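Local structure of exopolygalacturonate lyase (Vibrio vulnificus, 5A29) at residues E70-N83 against Y548-D561. The protein probably cleaves pectate chains by beta-elimination, as a manganese-binding member of polysaccharide lyase family 2. Sequence-based numbering, arbitrary orientation.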
ATOM      1  N   GLU A  70      -2.071 -21.841  -7.757  1.00 25.91           N
ATOM      2  CA  GLU A  70      -3.422 -22.307  -7.480  1.00 24.43           C
ATOM      3  C   GLU A  70      -3.851 -22.041  -6.044  1.00 22.33           C
ATOM      4  O   GLU A  70      -3.095 -22.254  -5.121  1.00 25.62           O
ATOM      5  CB  GLU A  70      -3.468 -23.855  -7.694  1.00 24.81           C
ATOM      6  CG  GLU A  70      -3.334 -24.224  -9.147  1.00 41.60           C
ATOM      7  CD  GLU A  70      -3.295 -25.740  -9.365  1.00 44.88           C
ATOM      8  OE1 GLU A  70      -3.015 -26.506  -8.415  1.00 48.56           O
ATOM      9  OE2 GLU A  70      -3.570 -26.146 -10.493  1.00 54.29           O
ATOM     10  N   TRP A  71      -5.102 -21.624  -5.864  1.00 26.77           N
ATOM     11  CA  TRP A  71      -5.704 -21.712  -4.506  1.00 26.81           C
ATOM     12  C   TRP A  71      -6.126 -23.169  -4.297  1.00 28.73           C
ATOM     13  O   TRP A  71      -6.727 -23.749  -5.214  1.00 31.42           O
ATOM     14  CB  TRP A  71      -6.977 -20.825  -4.419  1.00 25.43           C
ATOM     15  CG  TRP A  71      -7.425 -20.656  -2.982  1.00 27.13           C
ATOM     16  CD1 TRP A  71      -8.361 -21.389  -2.331  1.00 28.90           C
ATOM     17  CD2 TRP A  71      -6.893 -19.714  -2.017  1.00 27.91           C
ATOM     18  NE1 TRP A  71      -8.444 -20.982  -0.997  1.00 28.93           N
ATOM     19  CE2 TRP A  71      -7.571 -19.943  -0.791  1.00 28.15           C
ATOM     20  CE3 TRP A  71      -5.915 -18.693  -2.082  1.00 28.68           C
ATOM     21  CZ2 TRP A  71      -7.321 -19.202   0.357  1.00 26.98           C
ATOM     22  CZ3 TRP A  71      -5.663 -17.932  -0.925  1.00 26.88           C
ATOM     23  CH2 TRP A  71      -6.378 -18.179   0.271  1.00 31.96           C
ATOM     24  N   ILE A  72      -5.814 -23.729  -3.127  1.00 30.55           N
ATOM     25  CA  ILE A  72      -6.273 -25.061  -2.761  1.00 32.03           C
ATOM     26  C   ILE A  72      -7.360 -24.943  -1.691  1.00 33.01           C
ATOM     27  O   ILE A  72      -7.085 -24.494  -0.573  1.00 30.80           O
ATOM     28  CB  ILE A  72      -5.125 -25.899  -2.203  1.00 29.86           C
ATOM     29  CG1 ILE A  72      -4.064 -26.070  -3.306  1.00 30.30           C
ATOM     30  CG2 ILE A  72      -5.646 -27.288  -1.750  1.00 31.66           C
ATOM     31  CD1 ILE A  72      -2.769 -26.640  -2.760  1.00 31.79           C
ATOM     32  N   TYR A  73      -8.575 -25.356  -2.029  1.00 34.27           N
ATOM     33  CA  TYR A  73      -9.672 -25.368  -1.043  1.00 34.91           C
ATOM     34  C   TYR A  73      -9.625 -26.492   0.000  1.00 41.84           C
ATOM     35  O   TYR A  73      -8.931 -27.477  -0.198  1.00 37.95           O
ATOM     36  CB  TYR A  73     -11.008 -25.414  -1.760  1.00 33.67           C
ATOM     37  CG  TYR A  73     -11.276 -24.137  -2.469  1.00 36.29           C
ATOM     38  CD1 TYR A  73     -11.929 -23.087  -1.815  1.00 36.24           C
ATOM     39  CD2 TYR A  73     -10.929 -23.972  -3.804  1.00 34.30           C
ATOM     40  CE1 TYR A  73     -12.253 -21.924  -2.485  1.00 36.46           C
ATOM     41  CE2 TYR A  73     -11.219 -22.788  -4.478  1.00 33.14           C
ATOM     42  CZ  TYR A  73     -11.853 -21.763  -3.783  1.00 36.08           C
ATOM     43  OH  TYR A  73     -12.171 -20.599  -4.414  1.00 33.03           O
ATOM     44  N   PRO A  74     -10.356 -26.335   1.131  1.00 38.09           N
ATOM     45  CA  PRO A  74     -10.272 -27.423   2.107  1.00 38.46           C
ATOM     46  C   PRO A  74     -10.678 -28.822   1.528  1.00 39.15           C
ATOM     47  O   PRO A  74     -10.147 -29.823   1.988  1.00 46.37           O
ATOM     48  CB  PRO A  74     -11.202 -26.944   3.253  1.00 38.57           C
ATOM     49  CG  PRO A  74     -11.149 -25.431   3.160  1.00 41.58           C
ATOM     50  CD  PRO A  74     -11.107 -25.169   1.656  1.00 39.14           C
ATOM     51  N   ASP A  75     -11.584 -28.875   0.554  1.00 42.57           N
ATOM     52  CA  ASP A  75     -12.055 -30.164   0.020  1.00 49.03           C
ATOM     53  C   ASP A  75     -11.060 -30.697  -1.020  1.00 51.60           C
ATOM     54  O   ASP A  75     -11.235 -31.784  -1.560  1.00 55.85           O
ATOM     55  CB  ASP A  75     -13.454 -30.045  -0.607  1.00 46.28           C
ATOM     56  CG  ASP A  75     -13.465 -29.164  -1.851  1.00 57.14           C
ATOM     57  OD1 ASP A  75     -12.571 -28.314  -1.993  1.00 62.17           O
ATOM     58  OD2 ASP A  75     -14.373 -29.301  -2.692  1.00 59.62           O
ATOM     59  N   GLY A  76     -10.045 -29.905  -1.322  1.00 40.93           N
ATOM     60  CA  GLY A  76      -8.919 -30.346  -2.114  1.00 40.33           C
ATOM     61  C   GLY A  76      -9.049 -29.882  -3.545  1.00 36.95           C
ATOM     62  O   GLY A  76      -8.113 -30.026  -4.326  1.00 42.08           O
ATOM     63  N   ARG A  77     -10.196 -29.312  -3.894  1.00 35.10           N
ATOM     64  CA  ARG A  77     -10.350 -28.662  -5.192  1.00 40.04           C
ATOM     65  C   ARG A  77      -9.315 -27.519  -5.338  1.00 42.08           C
ATOM     66  O   ARG A  77      -8.938 -26.870  -4.343  1.00 30.81           O
ATOM     67  CB  ARG A  77     -11.740 -28.075  -5.350  1.00 34.28           C
ATOM     68  CG  ARG A  77     -12.030 -27.536  -6.736  1.00 39.72           C
ATOM     69  CD  ARG A  77     -13.454 -27.046  -6.953  1.00 43.67           C
ATOM     70  NE  ARG A  77     -13.770 -25.758  -6.325  1.00 51.96           N
ATOM     71  CZ  ARG A  77     -13.624 -24.545  -6.886  1.00 49.03           C
ATOM     72  NH1 ARG A  77     -13.108 -24.375  -8.092  1.00 47.13           N
ATOM     73  NH2 ARG A  77     -13.977 -23.472  -6.208  1.00 49.88           N
ATOM     74  N   THR A  78      -8.802 -27.351  -6.549  1.00 40.28           N
ATOM     75  CA  THR A  78      -7.799 -26.294  -6.826  1.00 39.43           C
ATOM     76  C   THR A  78      -8.366 -25.351  -7.868  1.00 39.42           C
ATOM     77  O   THR A  78      -9.151 -25.765  -8.744  1.00 36.03           O
ATOM     78  CB  THR A  78      -6.451 -26.824  -7.320  1.00 38.14           C
ATOM     79  OG1 THR A  78      -6.651 -27.544  -8.531  1.00 39.27           O
ATOM     80  CG2 THR A  78      -5.771 -27.701  -6.270  1.00 36.83           C
ATOM     81  N   ALA A  79      -8.074 -24.055  -7.698  1.00 33.31           N
ATOM     82  CA  ALA A  79      -8.475 -23.079  -8.699  1.00 32.71           C
ATOM     83  C   ALA A  79      -7.276 -22.176  -9.015  1.00 31.39           C
ATOM     84  O   ALA A  79      -6.669 -21.591  -8.125  1.00 29.45           O
ATOM     85  CB  ALA A  79      -9.682 -22.257  -8.250  1.00 30.31           C
ATOM     86  N   THR A  80      -6.965 -22.090 -10.292  1.00 32.67           N
ATOM     87  CA  THR A  80      -5.880 -21.233 -10.741  1.00 27.87           C
ATOM     88  C   THR A  80      -6.298 -19.773 -10.558  1.00 27.76           C
ATOM     89  O   THR A  80      -7.348 -19.372 -11.061  1.00 23.50           O
ATOM     90  CB  THR A  80      -5.595 -21.506 -12.238  1.00 32.21           C
ATOM     91  OG1 THR A  80      -5.209 -22.889 -12.348  1.00 28.19           O
ATOM     92  CG2 THR A  80      -4.408 -20.666 -12.686  1.00 28.63           C
ATOM     93  N   ILE A  81      -5.424 -18.972  -9.939  1.00 25.85           N
ATOM     94  CA  ILE A  81      -5.826 -17.597  -9.477  1.00 24.56           C
ATOM     95  C   ILE A  81      -5.593 -16.558 -10.551  1.00 28.24           C
ATOM     96  O   ILE A  81      -4.466 -16.426 -11.058  1.00 25.95           O
ATOM     97  CB  ILE A  81      -5.020 -17.194  -8.217  1.00 24.70           C
ATOM     98  CG1 ILE A  81      -5.296 -18.198  -7.116  1.00 25.19           C
ATOM     99  CG2 ILE A  81      -5.392 -15.736  -7.791  1.00 22.43           C
ATOM    100  CD1 ILE A  81      -4.251 -18.271  -6.039  1.00 24.07           C
ATOM    101  N   SER A  82      -6.639 -15.832 -10.940  1.00 28.04           N
ATOM    102  CA  SER A  82      -6.471 -14.535 -11.605  1.00 26.10           C
ATOM    103  C   SER A  82      -7.182 -13.402 -10.779  1.00 32.79           C
ATOM    104  O   SER A  82      -8.413 -13.258 -10.820  1.00 29.05           O
ATOM    105  CB  SER A  82      -7.076 -14.611 -12.989  1.00 26.30           C
ATOM    106  OG  SER A  82      -6.928 -13.403 -13.718  1.00 29.00           O
ATOM    107  N   ASN A  83      -6.400 -12.559 -10.106  1.00 26.87           N
ATOM    108  CA  ASN A  83      -6.974 -11.494  -9.239  1.00 23.85           C
ATOM    109  C   ASN A  83      -6.399 -10.183  -9.726  1.00 23.79           C
ATOM    110  O   ASN A  83      -5.258  -9.877  -9.446  1.00 22.29           O
ATOM    111  CB  ASN A  83      -6.586 -11.793  -7.784  1.00 21.13           C
ATOM    112  CG  ASN A  83      -7.350 -10.906  -6.788  1.00 24.46           C
ATOM    113  OD1 ASN A  83      -7.711  -9.790  -7.114  1.00 22.90           O
ATOM    114  ND2 ASN A  83      -7.563 -11.391  -5.604  1.00 23.13           N
ATOM    115  N   TYR A 548      -3.386  -9.172  -1.785  1.00 20.04           N
ATOM    116  CA  TYR A 548      -3.268 -10.461  -1.071  1.00 18.82           C
ATOM    117  C   TYR A 548      -4.665 -11.119  -1.262  1.00 20.60           C
ATOM    118  O   TYR A 548      -5.620 -10.462  -1.790  1.00 22.59           O
ATOM    119  CB  TYR A 548      -2.937 -10.335   0.440  1.00 19.80           C
ATOM    120  CG  TYR A 548      -4.032  -9.591   1.172  1.00 23.67           C
ATOM    121  CD1 TYR A 548      -4.023  -8.186   1.198  1.00 24.77           C
ATOM    122  CD2 TYR A 548      -5.178 -10.271   1.692  1.00 25.28           C
ATOM    123  CE1 TYR A 548      -5.052  -7.457   1.786  1.00 28.51           C
ATOM    124  CE2 TYR A 548      -6.243  -9.543   2.244  1.00 24.99           C
ATOM    125  CZ  TYR A 548      -6.166  -8.137   2.299  1.00 29.45           C
ATOM    126  OH  TYR A 548      -7.176  -7.385   2.905  1.00 33.17           O
ATOM    127  N   ILE A 549      -4.742 -12.419  -0.925  1.00 23.35           N
ATOM    128  CA  ILE A 549      -6.010 -13.154  -0.950  1.00 22.55           C
ATOM    129  C   ILE A 549      -6.088 -13.840   0.397  1.00 23.60           C
ATOM    130  O   ILE A 549      -5.095 -14.396   0.868  1.00 22.81           O
ATOM    131  CB  ILE A 549      -6.054 -14.195  -2.115  1.00 23.97           C
ATOM    132  CG1 ILE A 549      -5.776 -13.438  -3.426  1.00 22.08           C
ATOM    133  CG2 ILE A 549      -7.422 -14.937  -2.189  1.00 22.24           C
ATOM    134  CD1 ILE A 549      -5.791 -14.298  -4.686  1.00 25.09           C
ATOM    135  N   HIS A 550      -7.279 -13.799   1.003  1.00 22.94           N
ATOM    136  CA  HIS A 550      -7.459 -14.300   2.337  1.00 20.48           C
ATOM    137  C   HIS A 550      -8.691 -15.248   2.337  1.00 21.50           C
ATOM    138  O   HIS A 550      -9.774 -14.857   1.885  1.00 23.07           O
ATOM    139  CB  HIS A 550      -7.744 -13.120   3.253  1.00 23.66           C
ATOM    140  CG  HIS A 550      -7.842 -13.492   4.694  1.00 26.41           C
ATOM    141  ND1 HIS A 550      -8.658 -12.813   5.587  1.00 28.76           N
ATOM    142  CD2 HIS A 550      -7.257 -14.491   5.395  1.00 28.02           C
ATOM    143  CE1 HIS A 550      -8.554 -13.379   6.778  1.00 30.39           C
ATOM    144  NE2 HIS A 550      -7.704 -14.396   6.693  1.00 29.65           N
ATOM    145  N   GLY A 551      -8.512 -16.452   2.849  1.00 23.57           N
ATOM    146  CA  GLY A 551      -9.648 -17.398   3.002  1.00 26.31           C
ATOM    147  C   GLY A 551      -9.125 -18.682   3.608  1.00 28.51           C
ATOM    148  O   GLY A 551      -8.132 -18.668   4.359  1.00 27.77           O
ATOM    149  N   GLU A 552      -9.793 -19.803   3.301  1.00 31.56           N
ATOM    150  CA  GLU A 552      -9.347 -21.111   3.829  1.00 30.93           C
ATOM    151  C   GLU A 552      -8.489 -21.794   2.749  1.00 26.58           C
ATOM    152  O   GLU A 552      -8.932 -21.974   1.614  1.00 26.93           O
ATOM    153  CB  GLU A 552     -10.559 -22.038   4.183  1.00 33.12           C
ATOM    154  CG  GLU A 552     -11.472 -21.531   5.310  1.00 41.68           C
ATOM    155  CD  GLU A 552     -12.561 -20.532   4.857  1.00 45.03           C
ATOM    156  OE1 GLU A 552     -13.181 -20.670   3.754  1.00 43.91           O
ATOM    157  OE2 GLU A 552     -12.833 -19.587   5.645  1.00 46.56           O
ATOM    158  N   PHE A 553      -7.286 -22.172   3.124  1.00 29.40           N
ATOM    159  CA  PHE A 553      -6.346 -22.759   2.159  1.00 30.77           C
ATOM    160  C   PHE A 553      -6.047 -24.159   2.646  1.00 27.84           C
ATOM    161  O   PHE A 553      -5.451 -24.301   3.685  1.00 31.53           O
ATOM    162  CB  PHE A 553      -5.040 -21.929   2.133  1.00 26.70           C
ATOM    163  CG  PHE A 553      -4.140 -22.254   0.952  1.00 29.99           C
ATOM    164  CD1 PHE A 553      -3.281 -23.362   1.000  1.00 29.70           C
ATOM    165  CD2 PHE A 553      -4.233 -21.518  -0.225  1.00 27.85           C
ATOM    166  CE1 PHE A 553      -2.488 -23.700  -0.101  1.00 29.32           C
ATOM    167  CE2 PHE A 553      -3.433 -21.857  -1.329  1.00 33.76           C
ATOM    168  CZ  PHE A 553      -2.567 -22.950  -1.263  1.00 27.28           C
ATOM    169  N   ALA A 554      -6.459 -25.189   1.909  1.00 37.16           N
ATOM    170  CA  ALA A 554      -6.204 -26.588   2.350  1.00 37.48           C
ATOM    171  C   ALA A 554      -6.626 -26.766   3.806  1.00 35.53           C
ATOM    172  O   ALA A 554      -7.759 -26.436   4.172  1.00 39.26           O
ATOM    173  CB  ALA A 554      -4.741 -26.950   2.213  1.00 33.94           C
ATOM    174  N   GLY A 555      -5.678 -27.198   4.631  1.00 36.93           N
ATOM    175  CA  GLY A 555      -5.923 -27.485   6.054  1.00 41.19           C
ATOM    176  C   GLY A 555      -6.071 -26.257   6.945  1.00 47.68           C
ATOM    177  O   GLY A 555      -6.382 -26.402   8.124  1.00 43.05           O
ATOM    178  N   LYS A 556      -5.874 -25.047   6.391  1.00 41.03           N
ATOM    179  CA  LYS A 556      -5.634 -23.875   7.225  1.00 40.33           C
ATOM    180  C   LYS A 556      -6.779 -22.894   7.104  1.00 39.61           C
ATOM    181  O   LYS A 556      -7.054 -22.404   6.032  1.00 35.45           O
ATOM    182  CB  LYS A 556      -4.313 -23.199   6.844  1.00 47.13           C
ATOM    183  CG  LYS A 556      -3.670 -22.507   8.014  1.00 54.23           C
ATOM    184  CD  LYS A 556      -3.091 -21.192   7.568  1.00 62.71           C
ATOM    185  CE  LYS A 556      -1.782 -20.926   8.270  1.00 65.47           C
ATOM    186  NZ  LYS A 556      -0.777 -21.905   7.765  1.00 66.39           N
ATOM    187  N   GLU A 557      -7.432 -22.596   8.225  1.00 39.06           N
ATOM    188  CA  GLU A 557      -8.619 -21.775   8.213  1.00 48.66           C
ATOM    189  C   GLU A 557      -8.354 -20.301   7.893  1.00 43.77           C
ATOM    190  O   GLU A 557      -9.087 -19.653   7.129  1.00 52.58           O
ATOM    191  CB  GLU A 557      -9.332 -21.908   9.557  1.00 61.33           C
ATOM    192  CG  GLU A 557     -10.587 -22.762   9.503  1.00 71.11           C
ATOM    193  CD  GLU A 557     -11.669 -22.221  10.430  1.00 84.16           C
ATOM    194  OE1 GLU A 557     -11.380 -22.061  11.641  1.00 81.88           O
ATOM    195  OE2 GLU A 557     -12.791 -21.910   9.948  1.00 87.51           O
ATOM    196  N   ASN A 558      -7.324 -19.741   8.481  1.00 37.47           N
ATOM    197  CA  ASN A 558      -7.214 -18.298   8.349  1.00 43.57           C
ATOM    198  C   ASN A 558      -5.903 -18.031   7.565  1.00 43.19           C
ATOM    199  O   ASN A 558      -4.814 -17.930   8.146  1.00 45.46           O
ATOM    200  CB  ASN A 558      -7.250 -17.701   9.748  1.00 46.68           C
ATOM    201  CG  ASN A 558      -6.894 -16.249   9.767  1.00 52.82           C
ATOM    202  OD1 ASN A 558      -7.518 -15.441   9.090  1.00 62.85           O
ATOM    203  ND2 ASN A 558      -5.892 -15.903  10.560  1.00 53.31           N
ATOM    204  N   ALA A 559      -5.993 -18.104   6.240  1.00 30.68           N
ATOM    205  CA  ALA A 559      -4.751 -18.185   5.451  1.00 30.11           C
ATOM    206  C   ALA A 559      -4.643 -17.075   4.432  1.00 25.98           C
ATOM    207  O   ALA A 559      -5.626 -16.711   3.801  1.00 27.72           O
ATOM    208  CB  ALA A 559      -4.680 -19.536   4.729  1.00 27.19           C
ATOM    209  N   TYR A 560      -3.412 -16.625   4.179  1.00 23.08           N
ATOM    210  CA  TYR A 560      -3.170 -15.627   3.094  1.00 21.33           C
ATOM    211  C   TYR A 560      -2.282 -16.296   2.004  1.00 23.40           C
ATOM    212  O   TYR A 560      -1.291 -16.981   2.348  1.00 24.81           O
ATOM    213  CB  TYR A 560      -2.355 -14.434   3.670  1.00 22.57           C
ATOM    214  CG  TYR A 560      -3.141 -13.675   4.694  1.00 26.40           C
ATOM    215  CD1 TYR A 560      -3.196 -14.087   6.032  1.00 31.02           C
ATOM    216  CD2 TYR A 560      -3.933 -12.586   4.304  1.00 27.70           C
ATOM    217  CE1 TYR A 560      -4.015 -13.419   6.950  1.00 28.99           C
ATOM    218  CE2 TYR A 560      -4.714 -11.893   5.224  1.00 26.72           C
ATOM    219  CZ  TYR A 560      -4.753 -12.311   6.534  1.00 31.47           C
ATOM    220  OH  TYR A 560      -5.550 -11.600   7.410  1.00 30.61           O
ATOM    221  N   ASP A 561      -2.562 -15.986   0.751  1.00 24.36           N
ATOM    222  CA  ASP A 561      -1.661 -16.408  -0.358  1.00 27.43           C
ATOM    223  C   ASP A 561      -0.184 -15.964  -0.178  1.00 26.05           C
ATOM    224  O   ASP A 561       0.772 -16.721  -0.493  1.00 25.03           O
ATOM    225  CB  ASP A 561      -2.188 -15.957  -1.712  1.00 26.34           C
ATOM    226  CG  ASP A 561      -2.243 -14.407  -1.870  1.00 28.53           C
ATOM    227  OD1 ASP A 561      -2.230 -13.712  -0.852  1.00 24.84           O
ATOM    228  OD2 ASP A 561      -2.340 -13.890  -3.015  1.00 27.13           O
TER
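Trp-71 lays its indole against the 548-561 hairpin, and Phe-553 drives a ring edge into its face. This is a T-shaped stack, with Phe-553 CD2 3.7 Å from Trp-71 CD2 and the planes at 77°. With CG of Trp-71 anti to the backbone N (chi1 -167°), the indole leaves its strand to reach across; CZ3 of Trp-71 comes within 3.7 Å of the methyl CG2 of Ile-549, and the ring edge meets the backbone at Gly-551. Tryptophan suits the place because it is wide enough to span these partners and still carries a donor: NE1 bonds to Glu-552 O at 2.8 Å, a bent bond (138° at the hydrogen) that meets the carbonyl from above its plane.

Phe-553 is gripped from a second direction by Ile-72, whose CB sits over the phenyl face, 4.3 Å from the ring centroid, in a CH-pi contact. A flat ring can thus offer its edge to one neighbour and its face to the next. The backbones are tied together where Ala-554 N, in the type II' turn from Phe-553 to Lys-556, donates to Ile-72 O at 2.7 Å. Pro-74, second residue of the type I turn that Tyr-73 begins, where its phi of -57° suits proline, rests its CG on Glu-552 CB (3.6 Å), an apolar methylene, while Glu-552 OE1 accepts a hydrogen bond from Asn-148 N. Further along, Ile-81 and Ile-549 meet tip to tip, CG2 to CD1 at a tight 3.4 Å. The Asn-83 amide flanks Ile-549, its ND2 held by Gly-131 O.

Strand 70-72 is an outermost strand of the four-stranded antiparallel sheet, and the hairpin packs beside it, joining the chain's C-terminal region to an N-terminal sheet. Phe-135 of strand 135-137 touches Trp-71 and Ile-81, while helix 561-564 touches Phe-553. The hairpin also carries His-550, packed against the manganese ligand His-133.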